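Local coordinates for Non-fluorescent flavoprotein (Photobacterium phosphoreum, PDB 1FVP) that binds flavin mononucleotide carrying a covalently attached myristate, as a homodimeric relative of bacterial luciferase, and possibly has alkanal monooxygenase activity, at residues V8-F13 / L29-I34; L199-M204 / S212-L217; H131-E136 / K142-L147. One frame throughout, in Å; residues are numbered along the deposited sequence.

Contact 1 of 3, residues V8-F13 / L29-I34; sequences VFFVNF and LETLRI. With FMA (6-(3-tetradecanoic acid) flavine mononucleotide), chain E.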
loop_
_atom_site.group_PDB
_atom_site.type_symbol
_atom_site.label_atom_id
_atom_site.label_comp_id
_atom_site.label_asym_id
_atom_site.label_seq_id
_atom_site.Cartn_x
_atom_site.Cartn_y
_atom_site.Cartn_z
ATOM N N VAL A 8 0.460 7.320 8.817
ATOM C CA VAL A 8 0.993 8.517 8.137
ATOM C C VAL A 8 0.856 8.276 6.631
ATOM O O VAL A 8 0.848 7.100 6.217
ATOM C CB VAL A 8 2.448 8.749 8.580
ATOM C CG1 VAL A 8 3.225 9.646 7.632
ATOM C CG2 VAL A 8 2.569 9.247 10.003
ATOM N N PHE A 9 0.777 9.344 5.860
ATOM C CA PHE A 9 0.670 9.215 4.395
ATOM C C PHE A 9 1.460 10.373 3.762
ATOM O O PHE A 9 1.707 11.377 4.433
ATOM C CB PHE A 9 -0.751 9.185 3.908
ATOM C CG PHE A 9 -1.442 10.504 3.736
ATOM C CD1 PHE A 9 -1.370 11.185 2.519
ATOM C CD2 PHE A 9 -2.166 11.055 4.790
ATOM C CE1 PHE A 9 -2.013 12.395 2.358
ATOM C CE2 PHE A 9 -2.825 12.283 4.648
ATOM C CZ PHE A 9 -2.727 12.939 3.421
ATOM N N PHE A 10 1.762 10.182 2.503
ATOM C CA PHE A 10 2.511 11.112 1.665
ATOM C C PHE A 10 1.865 11.190 0.269
ATOM O O PHE A 10 1.442 10.128 -0.227
ATOM C CB PHE A 10 3.947 10.647 1.457
ATOM C CG PHE A 10 4.755 10.186 2.609
ATOM C CD1 PHE A 10 4.730 8.866 3.020
ATOM C CD2 PHE A 10 5.587 11.076 3.286
ATOM C CE1 PHE A 10 5.505 8.442 4.088
ATOM C CE2 PHE A 10 6.370 10.691 4.374
ATOM C CZ PHE A 10 6.326 9.350 4.765
ATOM N N VAL A 11 1.842 12.369 -0.345
ATOM C CA VAL A 11 1.267 12.354 -1.714
ATOM C C VAL A 11 2.460 11.867 -2.528
ATOM O O VAL A 11 3.514 11.576 -1.928
ATOM C CB VAL A 11 0.626 13.665 -2.085
ATOM C CG1 VAL A 11 -0.483 14.076 -1.111
ATOM C CG2 VAL A 11 1.660 14.763 -2.213
ATOM N N ASN A 12 2.340 11.748 -3.809
ATOM C CA ASN A 12 3.448 11.276 -4.670
ATOM C C ASN A 12 3.360 12.241 -5.854
ATOM O O ASN A 12 2.540 12.070 -6.770
ATOM C CB ASN A 12 3.324 9.815 -4.983
ATOM C CG ASN A 12 4.295 9.241 -5.990
ATOM O OD1 ASN A 12 5.387 9.783 -6.247
ATOM N ND2 ASN A 12 3.901 8.105 -6.582
ATOM N N PHE A 13 4.218 13.237 -5.715
ATOM C CA PHE A 13 4.239 14.275 -6.769
ATOM C C PHE A 13 5.581 14.965 -6.892
ATOM O O PHE A 13 6.413 14.941 -5.961
ATOM C CB PHE A 13 3.096 15.226 -6.405
ATOM C CG PHE A 13 2.394 15.670 -7.650
ATOM C CD1 PHE A 13 3.043 16.543 -8.522
ATOM C CD2 PHE A 13 1.116 15.204 -7.926
ATOM C CE1 PHE A 13 2.423 16.961 -9.688
ATOM C CE2 PHE A 13 0.466 15.618 -9.089
ATOM C CZ PHE A 13 1.135 16.490 -9.963
ATOM N N LEU A 29 11.868 11.504 3.800
ATOM C CA LEU A 29 12.690 10.386 4.341
ATOM C C LEU A 29 12.876 10.569 5.848
ATOM O O LEU A 29 13.115 9.641 6.647
ATOM C CB LEU A 29 13.942 10.345 3.500
ATOM C CG LEU A 29 14.409 9.109 2.773
ATOM C CD1 LEU A 29 13.423 8.610 1.723
ATOM C CD2 LEU A 29 15.700 9.490 2.036
ATOM N N GLU A 30 12.726 11.815 6.268
ATOM C CA GLU A 30 12.843 12.252 7.663
ATOM C C GLU A 30 11.535 11.962 8.400
ATOM O O GLU A 30 11.546 11.600 9.575
ATOM C CB GLU A 30 13.073 13.755 7.783
ATOM C CG GLU A 30 14.210 14.211 8.684
ATOM C CD GLU A 30 14.035 13.858 10.132
ATOM O OE1 GLU A 30 13.160 14.399 10.791
ATOM O OE2 GLU A 30 14.854 13.008 10.542
ATOM N N THR A 31 10.464 12.150 7.642
ATOM C CA THR A 31 9.099 11.924 8.093
ATOM C C THR A 31 8.987 10.432 8.436
ATOM O O THR A 31 8.204 10.051 9.305
ATOM C CB THR A 31 7.987 12.274 7.029
ATOM O OG1 THR A 31 8.380 13.438 6.241
ATOM C CG2 THR A 31 6.596 12.479 7.648
ATOM N N LEU A 32 9.760 9.629 7.715
ATOM C CA LEU A 32 9.800 8.170 7.862
ATOM C C LEU A 32 10.755 7.774 8.992
ATOM O O LEU A 32 10.538 6.735 9.645
ATOM C CB LEU A 32 10.229 7.521 6.549
ATOM C CG LEU A 32 9.295 7.470 5.365
ATOM C CD1 LEU A 32 10.024 6.953 4.127
ATOM C CD2 LEU A 32 8.110 6.576 5.677
ATOM N N ARG A 33 11.790 8.609 9.130
ATOM C CA ARG A 33 12.793 8.331 10.175
ATOM C C ARG A 33 12.113 8.321 11.545
ATOM O O ARG A 33 12.278 7.362 12.320
ATOM C CB ARG A 33 13.979 9.290 10.165
ATOM C CG ARG A 33 15.081 8.850 11.137
ATOM C CD ARG A 33 16.136 9.889 11.324
ATOM N NE ARG A 33 15.582 11.133 11.818
ATOM C CZ ARG A 33 15.047 11.275 13.034
ATOM N NH1 ARG A 33 15.023 10.296 13.931
ATOM N NH2 ARG A 33 14.484 12.465 13.307
ATOM N N ILE A 34 11.367 9.386 11.792
ATOM C CA ILE A 34 10.650 9.552 13.073
ATOM C C ILE A 34 9.833 8.289 13.320
ATOM O O ILE A 34 9.932 7.618 14.355
ATOM C CB ILE A 34 9.805 10.868 13.036
ATOM C CG1 ILE A 34 10.726 11.965 12.467
ATOM C CG2 ILE A 34 9.191 11.213 14.405
ATOM C CD1 ILE A 34 10.188 13.409 12.420
HETATM N N1 FMA E . 11.516 11.475 -12.668
HETATM C C2 FMA E . 11.555 12.722 -13.146
HETATM O O2 FMA E . 11.281 13.138 -14.209
HETATM N N3 FMA E . 11.996 13.773 -12.247
HETATM C C4 FMA E . 12.355 13.507 -10.969
HETATM O O4 FMA E . 12.709 14.460 -10.298
HETATM C C4A FMA E . 12.308 12.159 -10.485
HETATM N N5 FMA E . 12.633 11.768 -9.272
HETATM C C5A FMA E . 12.598 10.524 -8.769
HETATM C C6 FMA E . 12.978 10.213 -7.469
HETATM C C7 FMA E . 12.895 8.902 -7.055
HETATM C C7M FMA E . 13.288 8.432 -5.610
HETATM C C8 FMA E . 12.452 7.855 -7.938
HETATM C C8M FMA E . 12.354 6.426 -7.523
HETATM C C9 FMA E . 12.092 8.201 -9.221
HETATM C C9A FMA E . 12.150 9.480 -9.689
HETATM N N10 FMA E . 11.810 9.897 -10.964
HETATM C C10 FMA E . 11.839 11.135 -11.467
HETATM C C1B FMA E . 11.340 8.848 -11.977
HETATM C C2B FMA E . 12.535 7.906 -12.439
HETATM O O2B FMA E . 13.723 8.647 -12.404
HETATM C C3B FMA E . 12.175 7.489 -13.853
HETATM O "O3'" FMA E . 11.838 8.573 -14.618
HETATM C C4B FMA E . 11.096 6.404 -13.837
HETATM O "O4'" FMA E . 10.778 6.068 -12.432
HETATM C C5B FMA E . 11.701 5.168 -14.543
HETATM O "O5'" FMA E . 10.562 4.133 -14.552
HETATM P P FMA E . 10.132 3.283 -15.810
HETATM O O1P FMA E . 11.321 3.605 -16.786
HETATM O O2P FMA E . 10.247 1.915 -15.346
HETATM O O3P FMA E . 8.835 3.606 -16.101
HETATM C "C1'" FMA E . 15.750 12.381 -7.100
HETATM O "O1'" FMA E . 16.111 12.196 -5.877
HETATM O "O2'" FMA E . 16.500 12.992 -7.896
HETATM C "C2'" FMA E . 14.279 12.348 -7.285
HETATM C "C3'" FMA E . 13.454 11.284 -6.592
HETATM C "C4'" FMA E . 12.608 11.781 -5.481
HETATM C "C5'" FMA E . 11.551 10.910 -4.844
HETATM C "C6'" FMA E . 10.301 11.576 -4.393
HETATM C "C7'" FMA E . 9.661 12.580 -5.338
HETATM C "C8'" FMA E . 8.571 13.389 -4.765
HETATM C "C9'" FMA E . 7.420 12.691 -4.028
HETATM C C11 FMA E . 7.672 12.622 -2.545
HETATM C C12 FMA E . 8.109 11.336 -1.938
HETATM C C13 FMA E . 7.117 10.306 -1.539
HETATM C C14 FMA E . 6.913 10.043 -0.078
HETATM C C15 FMA E . 7.467 8.762 0.463
#
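The ring of Phe10 has the fatty tail of the flavin derivative FMA (chain E) over one face and Thr31 and Leu32 of the helix at its edge. The terminal carbon C15 lies 3.7 Å above the ring plane, offset toward the rim, and FMA C14 comes within 3.4 Å of Phe10 CB. At the edge, Thr31 brings CB to 3.5 Å from Phe10 CE2, while Leu32 sets CD2 at 3.4 Å from Phe10 CZ. Phe10 and Thr31 approach from opposite directions; Leu32 slants across the ring's far end. Two residues earlier on the strand, Val8 CG1 meets Thr31 CG2 at 4.4 Å. Strand 6-11 and helix 23-38 open a beta-alpha-beta unit completed by strand 42-48, and their segment axes run almost antiparallel, at 173° and 10.3 Å apart. With OG1 anti to its carbonyl carbon, Thr31 places the hydroxyl in the plane of the ring, at its edge, where Glu202, Asn27 and Lys210 bond it. The joint is thus largely carbon on carbon: Phe10 offers one face to the tail end while its edge packs on the helix. Tyr88, Thr77 and Ser78 of the second subunit also bond FMA, so the pocket lies where the subunits meet.

Contact 2 of 3, residues L199-M204 / S212-L217; sequences LCFESM and SVMIDL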
loop_
_atom_site.group_PDB
_atom_site.type_symbol
_atom_site.label_atom_id
_atom_site.label_comp_id
_atom_site.label_asym_id
_atom_site.label_seq_id
_atom_site.Cartn_x
_atom_site.Cartn_y
_atom_site.Cartn_z
ATOM N N LEU A 199 -2.518 10.987 8.372
ATOM C CA LEU A 199 -2.287 12.428 8.341
ATOM C C LEU A 199 -0.938 12.822 7.794
ATOM O O LEU A 199 0.076 12.512 8.436
ATOM C CB LEU A 199 -2.566 12.909 9.784
ATOM C CG LEU A 199 -2.312 11.969 10.943
ATOM C CD1 LEU A 199 -0.884 11.440 10.965
ATOM C CD2 LEU A 199 -2.568 12.683 12.262
ATOM N N CYS A 200 -0.921 13.523 6.682
ATOM C CA CYS A 200 0.275 14.014 5.994
ATOM C C CYS A 200 0.882 15.217 6.696
ATOM O O CYS A 200 0.184 16.252 6.681
ATOM C CB CYS A 200 -0.098 14.490 4.576
ATOM S SG CYS A 200 1.340 14.980 3.573
ATOM N N PHE A 201 2.079 15.142 7.229
ATOM C CA PHE A 201 2.672 16.328 7.891
ATOM C C PHE A 201 3.715 16.916 6.937
ATOM O O PHE A 201 4.730 17.438 7.428
ATOM C CB PHE A 201 3.341 15.992 9.193
ATOM C CG PHE A 201 2.681 15.337 10.345
ATOM C CD1 PHE A 201 1.828 16.064 11.169
ATOM C CD2 PHE A 201 2.944 14.005 10.664
ATOM C CE1 PHE A 201 1.197 15.487 12.258
ATOM C CE2 PHE A 201 2.339 13.388 11.752
ATOM C CZ PHE A 201 1.462 14.147 12.544
ATOM N N GLU A 202 3.507 16.814 5.650
ATOM C CA GLU A 202 4.488 17.275 4.673
ATOM C C GLU A 202 4.297 18.679 4.163
ATOM O O GLU A 202 5.009 19.023 3.187
ATOM C CB GLU A 202 4.543 16.413 3.412
ATOM C CG GLU A 202 4.986 14.978 3.360
ATOM C CD GLU A 202 6.129 14.619 4.260
ATOM O OE1 GLU A 202 6.028 14.325 5.438
ATOM O OE2 GLU A 202 7.207 14.647 3.637
ATOM N N SER A 203 3.391 19.441 4.715
ATOM C CA SER A 203 3.258 20.821 4.150
ATOM C C SER A 203 4.312 21.617 4.902
ATOM O O SER A 203 4.838 22.605 4.396
ATOM C CB SER A 203 1.855 21.317 4.285
ATOM O OG SER A 203 1.117 20.548 5.238
ATOM N N MET A 204 4.614 21.121 6.077
ATOM C CA MET A 204 5.529 21.587 7.097
ATOM C C MET A 204 7.007 21.508 6.720
ATOM O O MET A 204 7.642 20.456 6.880
ATOM C CB MET A 204 5.388 20.801 8.412
ATOM C CG MET A 204 4.039 20.995 9.054
ATOM S SD MET A 204 4.310 20.696 10.825
ATOM C CE MET A 204 3.801 18.991 10.995
ATOM N N SER A 212 8.963 17.687 15.998
ATOM C CA SER A 212 8.426 18.008 17.330
ATOM C C SER A 212 6.936 17.832 17.459
ATOM O O SER A 212 6.460 17.458 18.553
ATOM C CB SER A 212 8.902 19.373 17.799
ATOM O OG SER A 212 10.287 19.206 18.131
ATOM N N VAL A 213 6.228 18.100 16.379
ATOM C CA VAL A 213 4.772 17.939 16.350
ATOM C C VAL A 213 4.456 16.438 16.214
ATOM O O VAL A 213 3.283 16.081 16.364
ATOM C CB VAL A 213 4.093 18.688 15.197
ATOM C CG1 VAL A 213 2.937 19.533 15.723
ATOM C CG2 VAL A 213 5.028 19.460 14.310
ATOM N N MET A 214 5.467 15.639 15.901
ATOM C CA MET A 214 5.257 14.194 15.725
ATOM C C MET A 214 5.499 13.440 17.021
ATOM O O MET A 214 4.575 12.780 17.519
ATOM C CB MET A 214 6.030 13.613 14.551
ATOM C CG MET A 214 5.227 13.787 13.276
ATOM S SD MET A 214 6.210 13.092 11.911
ATOM C CE MET A 214 5.962 11.336 12.171
ATOM N N ILE A 215 6.699 13.554 17.558
ATOM C CA ILE A 215 6.968 12.835 18.815
ATOM C C ILE A 215 6.178 13.421 19.969
ATOM O O ILE A 215 6.161 12.745 21.020
ATOM C CB ILE A 215 8.477 12.570 19.054
ATOM C CG1 ILE A 215 9.045 13.380 20.248
ATOM C CG2 ILE A 215 9.350 12.751 17.782
ATOM C CD1 ILE A 215 9.619 12.419 21.353
ATOM N N ASP A 216 5.538 14.565 19.824
ATOM C CA ASP A 216 4.748 15.126 20.927
ATOM C C ASP A 216 3.536 14.200 21.193
ATOM O O ASP A 216 3.371 13.694 22.297
ATOM C CB ASP A 216 4.122 16.489 20.682
ATOM C CG ASP A 216 4.895 17.606 21.356
ATOM O OD1 ASP A 216 6.098 17.362 21.560
ATOM O OD2 ASP A 216 4.197 18.612 21.618
ATOM N N LEU A 217 2.776 14.159 20.129
ATOM C CA LEU A 217 1.534 13.440 19.907
ATOM C C LEU A 217 1.653 11.930 20.119
ATOM O O LEU A 217 0.687 11.234 20.457
ATOM C CB LEU A 217 1.100 13.848 18.485
ATOM C CG LEU A 217 0.218 12.847 17.772
ATOM C CD1 LEU A 217 -1.072 12.659 18.559
ATOM C CD2 LEU A 217 -0.114 13.435 16.411
#
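A Met-aromatic contact between Phe201 and Met214 joins the loop that leaves strand 195-199 to the helix it enters, 207-227. Met214 SD stands 4.5 Å from the centroid of the Phe201 ring and 48° off its normal, an oblique placement above the plane but outside the edge of the ring. The methylene comes closer still: Met214 CG lies over the same face, 3.3 Å from Phe201 CE2. On the opposite face, offset toward the rim, Leu199 O lies 3.9 Å from the plane, so the ring has its own chain on one side and the helix on the other. Leu217, one turn along from Met214, touches the ring edge with CD2, 4.2 Å from Phe201 CZ. This is the final strand-to-helix connection of the beta/alpha fold, and strand 126-134 flanks it, Val132 packing on Phe201 and Val134 on Val213. A second apolar pair lies beside the first, where Met204 and Val213 reach toward each other tip to tip and Met204 CE comes to 3.6 Å from Val213 CG2. The bend of Met204 at chi3 (-97°) turns that methyl to the helix. Within the loop, Glu202 N donates to Cys200 SG over 3.5 Å at an N-H...S angle of 150°, a bond that spans Phe201. Leu199 and Leu217 both touch the acyl tail of FMA (chain D).

Contact 3 of 3, residues H131-E136 / K142-L147; sequences HVNVNE and KEELKL. With FMA (6-(3-tetradecanoic acid) flavine mononucleotide), chain D.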
loop_
_atom_site.group_PDB
_atom_site.type_symbol
_atom_site.label_atom_id
_atom_site.label_comp_id
_atom_site.label_asym_id
_atom_site.label_seq_id
_atom_site.Cartn_x
_atom_site.Cartn_y
_atom_site.Cartn_z
ATOM N N HIS A 131 -4.133 16.463 5.900
ATOM C CA HIS A 131 -2.936 17.229 5.615
ATOM C C HIS A 131 -2.570 18.149 6.769
ATOM O O HIS A 131 -2.769 19.366 6.587
ATOM C CB HIS A 131 -3.125 18.156 4.365
ATOM C CG HIS A 131 -2.187 17.744 3.292
ATOM N ND1 HIS A 131 -2.498 17.331 2.032
ATOM C CD2 HIS A 131 -0.828 17.660 3.392
ATOM C CE1 HIS A 131 -1.368 17.030 1.395
ATOM N NE2 HIS A 131 -0.347 17.203 2.188
ATOM N N VAL A 132 -2.083 17.673 7.884
ATOM C CA VAL A 132 -1.706 18.540 9.014
ATOM C C VAL A 132 -0.607 19.547 8.682
ATOM O O VAL A 132 0.261 19.350 7.803
ATOM C CB VAL A 132 -1.266 17.633 10.186
ATOM C CG1 VAL A 132 -0.451 18.334 11.247
ATOM C CG2 VAL A 132 -2.485 16.991 10.832
ATOM N N ASN A 133 -0.637 20.632 9.438
ATOM C CA ASN A 133 0.352 21.732 9.347
ATOM C C ASN A 133 0.157 22.556 10.624
ATOM O O ASN A 133 -0.781 23.341 10.598
ATOM C CB ASN A 133 0.228 22.559 8.087
ATOM C CG ASN A 133 1.209 23.708 8.057
ATOM O OD1 ASN A 133 1.426 24.317 9.094
ATOM N ND2 ASN A 133 1.816 24.016 6.922
ATOM N N VAL A 134 1.003 22.351 11.596
ATOM C CA VAL A 134 0.894 23.044 12.885
ATOM C C VAL A 134 1.878 24.178 13.090
ATOM O O VAL A 134 3.101 23.952 13.123
ATOM C CB VAL A 134 1.018 21.957 13.990
ATOM C CG1 VAL A 134 1.599 22.438 15.309
ATOM C CG2 VAL A 134 -0.317 21.274 14.229
ATOM N N ASN A 135 1.373 25.372 13.312
ATOM C CA ASN A 135 2.270 26.541 13.555
ATOM C C ASN A 135 1.527 27.459 14.509
ATOM O O ASN A 135 0.398 27.895 14.183
ATOM C CB ASN A 135 2.683 27.019 12.194
ATOM C CG ASN A 135 3.062 28.468 12.066
ATOM O OD1 ASN A 135 3.873 29.024 12.819
ATOM N ND2 ASN A 135 2.432 29.077 11.060
ATOM N N GLU A 136 2.129 27.723 15.660
ATOM C CA GLU A 136 1.551 28.556 16.725
ATOM C C GLU A 136 0.909 29.820 16.161
ATOM O O GLU A 136 -0.031 30.384 16.746
ATOM C CB GLU A 136 2.480 28.952 17.845
ATOM C CG GLU A 136 3.047 27.982 18.852
ATOM C CD GLU A 136 2.196 27.230 19.826
ATOM O OE1 GLU A 136 1.667 27.689 20.841
ATOM O OE2 GLU A 136 2.081 26.011 19.502
ATOM N N LYS A 142 -1.492 28.126 7.323
ATOM C CA LYS A 142 -2.497 28.117 6.276
ATOM C C LYS A 142 -1.943 28.619 4.947
ATOM O O LYS A 142 -2.341 28.174 3.853
ATOM C CB LYS A 142 -3.679 29.000 6.667
ATOM C CG LYS A 142 -4.695 28.306 7.575
ATOM C CD LYS A 142 -6.027 29.021 7.619
ATOM C CE LYS A 142 -6.474 29.552 6.267
ATOM N NZ LYS A 142 -7.836 30.157 6.352
ATOM N N GLU A 143 -1.033 29.588 5.040
ATOM C CA GLU A 143 -0.437 30.122 3.805
ATOM C C GLU A 143 0.683 29.170 3.405
ATOM O O GLU A 143 1.213 29.354 2.304
ATOM C CB GLU A 143 0.038 31.558 3.799
ATOM C CG GLU A 143 -0.982 32.661 3.503
ATOM C CD GLU A 143 -2.121 32.875 4.463
ATOM O OE1 GLU A 143 -2.164 33.559 5.480
ATOM O OE2 GLU A 143 -3.164 32.250 4.120
ATOM N N GLU A 144 0.983 28.194 4.245
ATOM C CA GLU A 144 2.037 27.214 3.949
ATOM C C GLU A 144 1.413 25.981 3.304
ATOM O O GLU A 144 2.012 25.387 2.391
ATOM C CB GLU A 144 2.867 26.759 5.140
ATOM C CG GLU A 144 4.355 26.581 4.947
ATOM C CD GLU A 144 5.243 25.968 5.970
ATOM O OE1 GLU A 144 5.097 25.974 7.178
ATOM O OE2 GLU A 144 6.258 25.409 5.487
ATOM N N LEU A 145 0.227 25.624 3.759
ATOM C CA LEU A 145 -0.496 24.450 3.230
ATOM C C LEU A 145 -1.119 24.803 1.883
ATOM O O LEU A 145 -1.371 23.895 1.074
ATOM C CB LEU A 145 -1.426 23.912 4.296
ATOM C CG LEU A 145 -2.355 22.756 4.043
ATOM C CD1 LEU A 145 -1.680 21.421 4.294
ATOM C CD2 LEU A 145 -3.550 22.877 4.988
ATOM N N LYS A 146 -1.317 26.095 1.655
ATOM C CA LYS A 146 -1.897 26.608 0.406
ATOM C C LYS A 146 -0.846 26.635 -0.704
ATOM O O LYS A 146 -1.060 27.195 -1.795
ATOM C CB LYS A 146 -2.559 27.971 0.521
ATOM C CG LYS A 146 -3.407 28.369 -0.686
ATOM C CD LYS A 146 -4.040 29.739 -0.551
ATOM C CE LYS A 146 -5.095 29.792 0.538
ATOM N NZ LYS A 146 -5.864 31.064 0.520
ATOM N N LEU A 147 0.276 26.015 -0.398
ATOM C CA LEU A 147 1.388 25.915 -1.340
ATOM C C LEU A 147 1.597 24.453 -1.689
ATOM O O LEU A 147 2.023 24.137 -2.817
ATOM C CB LEU A 147 2.589 26.691 -0.813
ATOM C CG LEU A 147 2.978 27.862 -1.727
ATOM C CD1 LEU A 147 2.202 29.103 -1.334
ATOM C CD2 LEU A 147 4.479 28.091 -1.637
HETATM N N1 FMA D . -12.581 9.343 22.008
HETATM C C2 FMA D . -12.240 8.068 21.819
HETATM O O2 FMA D . -12.931 7.120 21.785
HETATM N N3 FMA D . -10.837 7.734 21.617
HETATM C C4 FMA D . -9.888 8.690 21.622
HETATM O O4 FMA D . -8.733 8.363 21.457
HETATM C C4A FMA D . -10.275 10.051 21.831
HETATM N N5 FMA D . -9.436 11.055 21.857
HETATM C C5A FMA D . -9.738 12.348 22.052
HETATM C C6 FMA D . -8.774 13.352 22.061
HETATM C C7 FMA D . -9.184 14.645 22.268
HETATM C C7M FMA D . -8.195 15.863 22.292
HETATM C C8 FMA D . -10.574 14.975 22.480
HETATM C C8M FMA D . -11.066 16.367 22.711
HETATM C C9 FMA D . -11.501 13.955 22.468
HETATM C C9A FMA D . -11.159 12.652 22.257
HETATM N N10 FMA D . -12.044 11.582 22.225
HETATM C C10 FMA D . -11.727 10.302 22.037
HETATM C C1B FMA D . -13.538 11.843 22.428
HETATM C C2B FMA D . -14.497 10.792 21.720
HETATM O O2B FMA D . -15.371 11.651 21.011
HETATM C C3B FMA D . -15.182 9.950 22.771
HETATM O "O3'" FMA D . -14.470 9.952 23.967
HETATM C C4B FMA D . -15.466 8.497 22.374
HETATM O "O4'" FMA D . -16.291 8.441 21.155
HETATM C C5B FMA D . -16.239 7.763 23.505
HETATM O "O5'" FMA D . -17.559 7.266 22.864
HETATM P P FMA D . -19.036 7.457 23.393
HETATM O O1P FMA D . -18.979 6.567 24.685
HETATM O O2P FMA D . -19.222 8.863 23.693
HETATM O O3P FMA D . -19.901 7.101 22.376
HETATM C "C1'" FMA D . -5.443 12.518 23.350
HETATM O "O1'" FMA D . -5.362 13.798 23.490
HETATM O "O2'" FMA D . -4.731 11.794 24.053
HETATM C "C2'" FMA D . -6.801 12.072 22.919
HETATM C "C3'" FMA D . -7.376 12.964 21.811
HETATM C "C4'" FMA D . -7.091 12.312 20.492
HETATM C "C5'" FMA D . -5.867 12.706 19.701
HETATM C "C6'" FMA D . -6.142 12.914 18.233
HETATM C "C7'" FMA D . -4.917 12.662 17.365
HETATM C "C8'" FMA D . -4.420 13.802 16.582
HETATM C "C9'" FMA D . -4.907 14.013 15.159
HETATM C C11 FMA D . -4.615 15.381 14.622
HETATM C C12 FMA D . -3.354 16.106 14.918
HETATM C C13 FMA D . -3.072 17.412 14.254
HETATM C C14 FMA D . -1.758 18.060 14.552
HETATM C C15 FMA D . -1.348 18.033 15.997
#
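Asn133 and Leu145 both hold CG anti to the backbone N, with chi1 at 177° in each, which points the amide at the helix and the leucine branches at the strand. From the strand, the Asn133 amide reaches the base of Glu144, where ND2 lies 3.4 Å from Glu144 CB. The two side chains cross at about a right angle and the amide and carboxylate planes are turned 81° apart. Asn133 ND2 is 3.8 Å from Glu144 OE1, too long to count as a bond, so the amide meets the aliphatic stem more than the charge. The carboxylate has its stronger partner outside the segments: Glu144 OE2 accepts from the backbone N of Gln205, and Lys209 makes a long, weak ion pair with OE1. From the helix, Leu145 sends CD1 to His131, 3.6 Å from His131 CB and 3.8 Å from His131 CG, meeting the imidazole obliquely. The rings of Trp96 and Tyr148 also meet that histidine. The segments belong to strand 126-134 and helix 138-155, consecutive elements linked by a short turn and drawn close, with Asn133 CA and Leu145 CA 6.7 Å apart. Alternation along the strand sends Val132 and Val134 the other way, to the acyl tail of FMA (chain D); Val132 CG2 is 3.5 Å from its C13 and Val134 CG2 equally near C14. One strand therefore divides two chemistries: an amide laid on the aliphatic stem of Glu144 and a leucine methyl on a histidine against the helix, and two valines toward the fatty acid.

How the contacts relate
The loop 199-204 is the middle piece, touching both other contacts. Toward contact 1, whose centre is about 10 Å from that of contact 2, Thr31 OG1 and Glu202 OE1 are 2.6 Å apart in a probable hydrogen bond, and Phe10 CD2 packs 3.7 Å from Glu202 CD. Toward contact 3, about 11 Å away between centres, Cys200 packs on His131, and Ser203 on Leu145. Contacts 1 and 3, about 16 Å apart between centres, share the same sheet and meet directly at Val11 CG1 and His131 CE1, 4.0 Å apart. The FMA tails reach different places: chain E's lies on contact 1, and chain D's runs between contacts 2 and 3.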